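Alcohol dehydrogenase (Thermus thermophilus, PDB 2EIH) probably works as a zinc-containing, NAD(P)-dependent oxidoreductase of the medium-chain alcohol dehydrogenase family and binds a zinc ion through four cysteines. Local coordinates at residues M1-V5 against L319-A323; V313-L319 against G336-V342. One frame throughout, in Å; residues are numbered along the deposited sequence.

Contact 1 joins the first strand of the chain, 2-6, to the start of helix 322-330, and contact 2 pairs strands 313-318 and 337-341, which that helix connects in a beta-alpha-beta unit. Their centres lie about 12 Å apart, on the same side of the chain's centre. L319 belongs to both, and the two touch directly where A322 CB packs 3.9 Å from L340 CD2. Along the chain the segments alternate: 1-5, 313-319, 319-323, 336-342. The C-terminal part of the chain thus returns to the N-terminal strand and, through 337-341, joins the mixed sheet that also holds strand 29-38, tying both chain ends together away from the four-cysteine zinc site.

Contact 1 of 2, residues M1-V5 against L319-A323; sequences MRAVV and LEAAA
V4 meets L319 and A322 through its two methyl groups, and this apolar patch is the heart of the contact between residues 1-5 and 319-323. CG2 of V4 sits 3.4 Å from CD1 of L319, tighter than usual van der Waals contact, and 3.3 Å from L319 O. The two side chains run past one another in opposite directions. With its CG anti to the backbone N (chi1 -176°), L319 presents both of its methyls to V4 CG2, CD2 being the more distant at 3.8 Å. The other V4 branch, CG1, reaches A322 CB at 3.9 Å. L319 O also accepts a hydrogen bond from A322 N at 3.2 Å, within the turn that leads into the helix. At the exposed margin R2 bends at chi3 to bring NH2 toward E320; CB of that residue lies at the edge of the guanidinium, in its plane. The salt bridge from R2 NH2 to E320 OE1 is long, 3.9 Å, and the two planar groups stand 78° apart. This structural packing, away from the zinc site, joins N-terminal strand 2-6 to the turn between strand 313-318 and helix 322-330. Strand 15-19 flanks it, with V17 touching R2 and E320, while L340 of strand 337-341 packs against L319 and A322.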
loop_
_atom_site.group_PDB
_atom_site.type_symbol
_atom_site.label_atom_id
_atom_site.label_comp_id
_atom_site.label_asym_id
_atom_site.label_seq_id
_atom_site.Cartn_x
_atom_site.Cartn_y
_atom_site.Cartn_z
ATOM N N MET A 1 44.088 2.301 22.682
ATOM C CA MET A 1 43.830 1.443 21.483
ATOM C C MET A 1 44.225 2.196 20.216
ATOM O O MET A 1 44.361 3.420 20.233
ATOM C CB MET A 1 42.343 1.090 21.395
ATOM C CG MET A 1 41.417 2.268 21.030
ATOM S SD MET A 1 39.666 1.770 20.793
ATOM C CE MET A 1 38.848 3.336 20.411
ATOM N N ARG A 2 44.432 1.471 19.122
ATOM C CA ARG A 2 44.773 2.142 17.882
ATOM C C ARG A 2 43.486 2.704 17.287
ATOM O O ARG A 2 42.409 2.102 17.407
ATOM C CB ARG A 2 45.428 1.187 16.880
ATOM C CG ARG A 2 46.907 0.918 17.125
ATOM C CD ARG A 2 47.481 -0.012 16.065
ATOM N NE ARG A 2 47.797 0.640 14.792
ATOM C CZ ARG A 2 48.810 1.488 14.613
ATOM N NH1 ARG A 2 49.615 1.801 15.628
ATOM N NH2 ARG A 2 49.039 2.004 13.409
ATOM N N ALA A 3 43.602 3.873 16.665
ATOM C CA ALA A 3 42.469 4.523 16.036
ATOM C C ALA A 3 42.978 5.612 15.118
ATOM O O ALA A 3 44.082 6.129 15.287
ATOM C CB ALA A 3 41.551 5.121 17.091
ATOM N N VAL A 4 42.179 5.918 14.112
ATOM C CA VAL A 4 42.503 6.982 13.188
ATOM C C VAL A 4 41.593 8.115 13.610
ATOM O O VAL A 4 40.382 8.060 13.410
ATOM C CB VAL A 4 42.195 6.601 11.743
ATOM C CG1 VAL A 4 42.215 7.844 10.870
ATOM C CG2 VAL A 4 43.205 5.587 11.257
ATOM N N VAL A 5 42.190 9.126 14.225
ATOM C CA VAL A 5 41.454 10.281 14.692
ATOM C C VAL A 5 41.480 11.378 13.646
ATOM O O VAL A 5 42.275 11.350 12.701
ATOM C CB VAL A 5 42.035 10.835 16.013
ATOM C CG1 VAL A 5 41.710 9.889 17.163
ATOM C CG2 VAL A 5 43.544 11.012 15.887
ATOM N N LEU A 319 44.377 -0.155 8.463
ATOM C CA LEU A 319 43.740 0.938 9.188
ATOM C C LEU A 319 44.528 2.245 9.177
ATOM O O LEU A 319 43.952 3.321 8.995
ATOM C CB LEU A 319 43.461 0.519 10.637
ATOM C CG LEU A 319 42.701 1.466 11.585
ATOM C CD1 LEU A 319 43.653 2.421 12.257
ATOM C CD2 LEU A 319 41.618 2.211 10.818
ATOM N N GLU A 320 45.841 2.145 9.363
ATOM C CA GLU A 320 46.710 3.314 9.394
ATOM C C GLU A 320 46.799 4.046 8.070
ATOM O O GLU A 320 47.465 5.067 7.974
ATOM C CB GLU A 320 48.121 2.916 9.852
ATOM C CG GLU A 320 48.737 1.771 9.062
ATOM C CD GLU A 320 48.531 0.419 9.729
ATOM O OE1 GLU A 320 47.462 0.208 10.339
ATOM O OE2 GLU A 320 49.434 -0.436 9.628
ATOM N N ALA A 321 46.123 3.531 7.052
ATOM C CA ALA A 321 46.165 4.161 5.742
ATOM C C ALA A 321 44.811 4.747 5.338
ATOM O O ALA A 321 44.512 4.862 4.148
ATOM C CB ALA A 321 46.633 3.155 4.702
ATOM N N ALA A 322 44.002 5.119 6.329
ATOM C CA ALA A 322 42.688 5.699 6.065
ATOM C C ALA A 322 42.763 6.887 5.106
ATOM O O ALA A 322 41.873 7.089 4.281
ATOM C CB ALA A 322 42.037 6.121 7.373
ATOM N N ALA A 323 43.830 7.673 5.220
ATOM C CA ALA A 323 44.026 8.846 4.369
ATOM C C ALA A 323 44.040 8.435 2.907
ATOM O O ALA A 323 43.282 8.971 2.089
ATOM C CB ALA A 323 45.331 9.540 4.721
#

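Contact 2 of 2, residues V313-L319 against G336-V342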
loop_
_atom_site.group_PDB
_atom_site.type_symbol
_atom_site.label_atom_id
_atom_site.label_comp_id
_atom_site.label_asym_id
_atom_site.label_seq_id
_atom_site.Cartn_x
_atom_site.Cartn_y
_atom_site.Cartn_z
ATOM N N VAL A 313 34.036 -5.971 -2.698
ATOM C CA VAL A 313 35.190 -5.311 -2.097
ATOM C C VAL A 313 36.159 -4.889 -3.200
ATOM O O VAL A 313 36.777 -5.734 -3.843
ATOM C CB VAL A 313 35.930 -6.259 -1.124
ATOM C CG1 VAL A 313 37.128 -5.539 -0.515
ATOM C CG2 VAL A 313 34.978 -6.727 -0.028
ATOM N N GLY A 314 36.277 -3.583 -3.411
ATOM C CA GLY A 314 37.167 -3.073 -4.433
ATOM C C GLY A 314 38.631 -3.038 -4.035
ATOM O O GLY A 314 39.484 -3.412 -4.838
ATOM N N GLN A 315 38.936 -2.578 -2.821
ATOM C CA GLN A 315 40.318 -2.521 -2.344
ATOM C C GLN A 315 40.366 -2.603 -0.809
ATOM O O GLN A 315 39.434 -2.174 -0.125
ATOM C CB GLN A 315 40.984 -1.220 -2.837
ATOM C CG GLN A 315 42.515 -1.139 -2.635
ATOM C CD GLN A 315 43.182 -0.051 -3.508
ATOM O OE1 GLN A 315 44.339 0.333 -3.293
ATOM N NE2 GLN A 315 42.447 0.433 -4.505
ATOM N N VAL A 316 41.435 -3.190 -0.279
ATOM C CA VAL A 316 41.611 -3.286 1.164
ATOM C C VAL A 316 42.867 -2.504 1.541
ATOM O O VAL A 316 43.856 -2.527 0.817
ATOM C CB VAL A 316 41.747 -4.771 1.654
ATOM C CG1 VAL A 316 40.447 -5.524 1.445
ATOM C CG2 VAL A 316 42.908 -5.478 0.929
ATOM N N LEU A 317 42.818 -1.800 2.664
ATOM C CA LEU A 317 43.957 -1.016 3.120
ATOM C C LEU A 317 44.106 -1.191 4.623
ATOM O O LEU A 317 43.134 -1.453 5.331
ATOM C CB LEU A 317 43.753 0.491 2.844
ATOM C CG LEU A 317 43.840 1.147 1.460
ATOM C CD1 LEU A 317 45.231 0.935 0.857
ATOM C CD2 LEU A 317 42.782 0.564 0.553
ATOM N N PRO A 318 45.338 -1.083 5.131
ATOM C CA PRO A 318 45.490 -1.223 6.577
ATOM C C PRO A 318 44.859 0.008 7.238
ATOM O O PRO A 318 44.823 1.086 6.646
ATOM C CB PRO A 318 47.009 -1.278 6.763
ATOM C CG PRO A 318 47.526 -0.538 5.558
ATOM C CD PRO A 318 46.649 -1.059 4.463
ATOM N N LEU A 319 44.377 -0.155 8.463
ATOM C CA LEU A 319 43.740 0.938 9.188
ATOM C C LEU A 319 44.528 2.245 9.177
ATOM O O LEU A 319 43.952 3.321 8.995
ATOM C CB LEU A 319 43.461 0.519 10.637
ATOM C CG LEU A 319 42.701 1.466 11.585
ATOM C CD1 LEU A 319 43.653 2.421 12.257
ATOM C CD2 LEU A 319 41.618 2.211 10.818
ATOM N N GLY A 336 33.609 -0.794 -6.449
ATOM C CA GLY A 336 33.304 -1.524 -5.238
ATOM C C GLY A 336 33.704 -0.776 -3.977
ATOM O O GLY A 336 34.140 0.375 -4.025
ATOM N N LYS A 337 33.570 -1.453 -2.844
ATOM C CA LYS A 337 33.859 -0.874 -1.536
ATOM C C LYS A 337 35.353 -0.801 -1.187
ATOM O O LYS A 337 36.141 -1.666 -1.573
ATOM C CB LYS A 337 33.129 -1.698 -0.468
ATOM C CG LYS A 337 32.629 -0.909 0.744
ATOM C CD LYS A 337 31.362 -0.123 0.414
ATOM C CE LYS A 337 30.899 0.713 1.594
ATOM N NZ LYS A 337 29.643 1.438 1.274
ATOM N N VAL A 338 35.730 0.251 -0.469
ATOM C CA VAL A 338 37.098 0.434 -0.004
ATOM C C VAL A 338 36.977 0.067 1.467
ATOM O O VAL A 338 36.262 0.727 2.222
ATOM C CB VAL A 338 37.573 1.904 -0.142
ATOM C CG1 VAL A 338 38.957 2.072 0.460
ATOM C CG2 VAL A 338 37.593 2.291 -1.603
ATOM N N VAL A 339 37.656 -1.007 1.861
ATOM C CA VAL A 339 37.604 -1.490 3.225
ATOM C C VAL A 339 38.926 -1.465 3.949
ATOM O O VAL A 339 39.940 -1.961 3.456
ATOM C CB VAL A 339 37.080 -2.946 3.299
ATOM C CG1 VAL A 339 36.931 -3.360 4.759
ATOM C CG2 VAL A 339 35.763 -3.073 2.568
ATOM N N LEU A 340 38.879 -0.903 5.145
ATOM C CA LEU A 340 40.030 -0.809 6.023
ATOM C C LEU A 340 40.072 -2.070 6.873
ATOM O O LEU A 340 39.045 -2.542 7.360
ATOM C CB LEU A 340 39.871 0.405 6.940
ATOM C CG LEU A 340 40.594 1.719 6.629
ATOM C CD1 LEU A 340 40.623 1.998 5.131
ATOM C CD2 LEU A 340 39.916 2.844 7.397
ATOM N N GLN A 341 41.271 -2.611 7.037
ATOM C CA GLN A 341 41.492 -3.791 7.852
ATOM C C GLN A 341 42.069 -3.296 9.164
ATOM O O GLN A 341 43.164 -2.739 9.189
ATOM C CB GLN A 341 42.481 -4.731 7.173
ATOM C CG GLN A 341 41.949 -5.400 5.923
ATOM C CD GLN A 341 43.050 -6.096 5.155
ATOM O OE1 GLN A 341 44.056 -5.474 4.822
ATOM N NE2 GLN A 341 42.861 -7.379 4.844
ATOM N N VAL A 342 41.327 -3.498 10.246
ATOM C CA VAL A 342 41.748 -3.045 11.570
ATOM C C VAL A 342 42.610 -4.092 12.245
ATOM O O VAL A 342 43.795 -3.875 12.495
ATOM C CB VAL A 342 40.537 -2.786 12.466
ATOM C CG1 VAL A 342 40.987 -2.315 13.833
ATOM C CG2 VAL A 342 39.630 -1.766 11.810
#
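Parallel strand pairing joins 313-318 to 337-341, the two strands of a beta-alpha-beta unit whose connecting helix is 322-330; strand 337-341 also pairs antiparallel with strand 29-38. The strand axes approach to 4.5 Å at 28°. A beta bulge at G314 shifts the register by one, so K337 O accepts both G314 N (2.7 Å) and Q315 N (3.2 Å), the former in the carbonyl plane on a lone pair. Beyond it the hydrogen bonds pass back and forth: V339 N to Q315 O, L317 N to V339 O, Q341 N to L317 O at 2.8 Å, and L319 N to Q341 O. On the face carrying L317 and L340, L317 CD2 rests 4.1 Å from V338 CG1; just past the strand end, L319 CD2 meets L340 CD2 at 3.9 Å. On the other face Q341, extended beyond CG, lays its amide carbon CD 4.0 Å from V316 CB, and its NE2 is hydrogen-bonded to E142 OE2 of helix 141-146. With an alanine in place of Q341, E142 would probably lose this amide partner and V316 the amide lying beside its CB. Backbone hydrogen bonds thus fix the register, apolar contacts pack on both faces, and the Q341 amide joins the V316 face to helix 141-146.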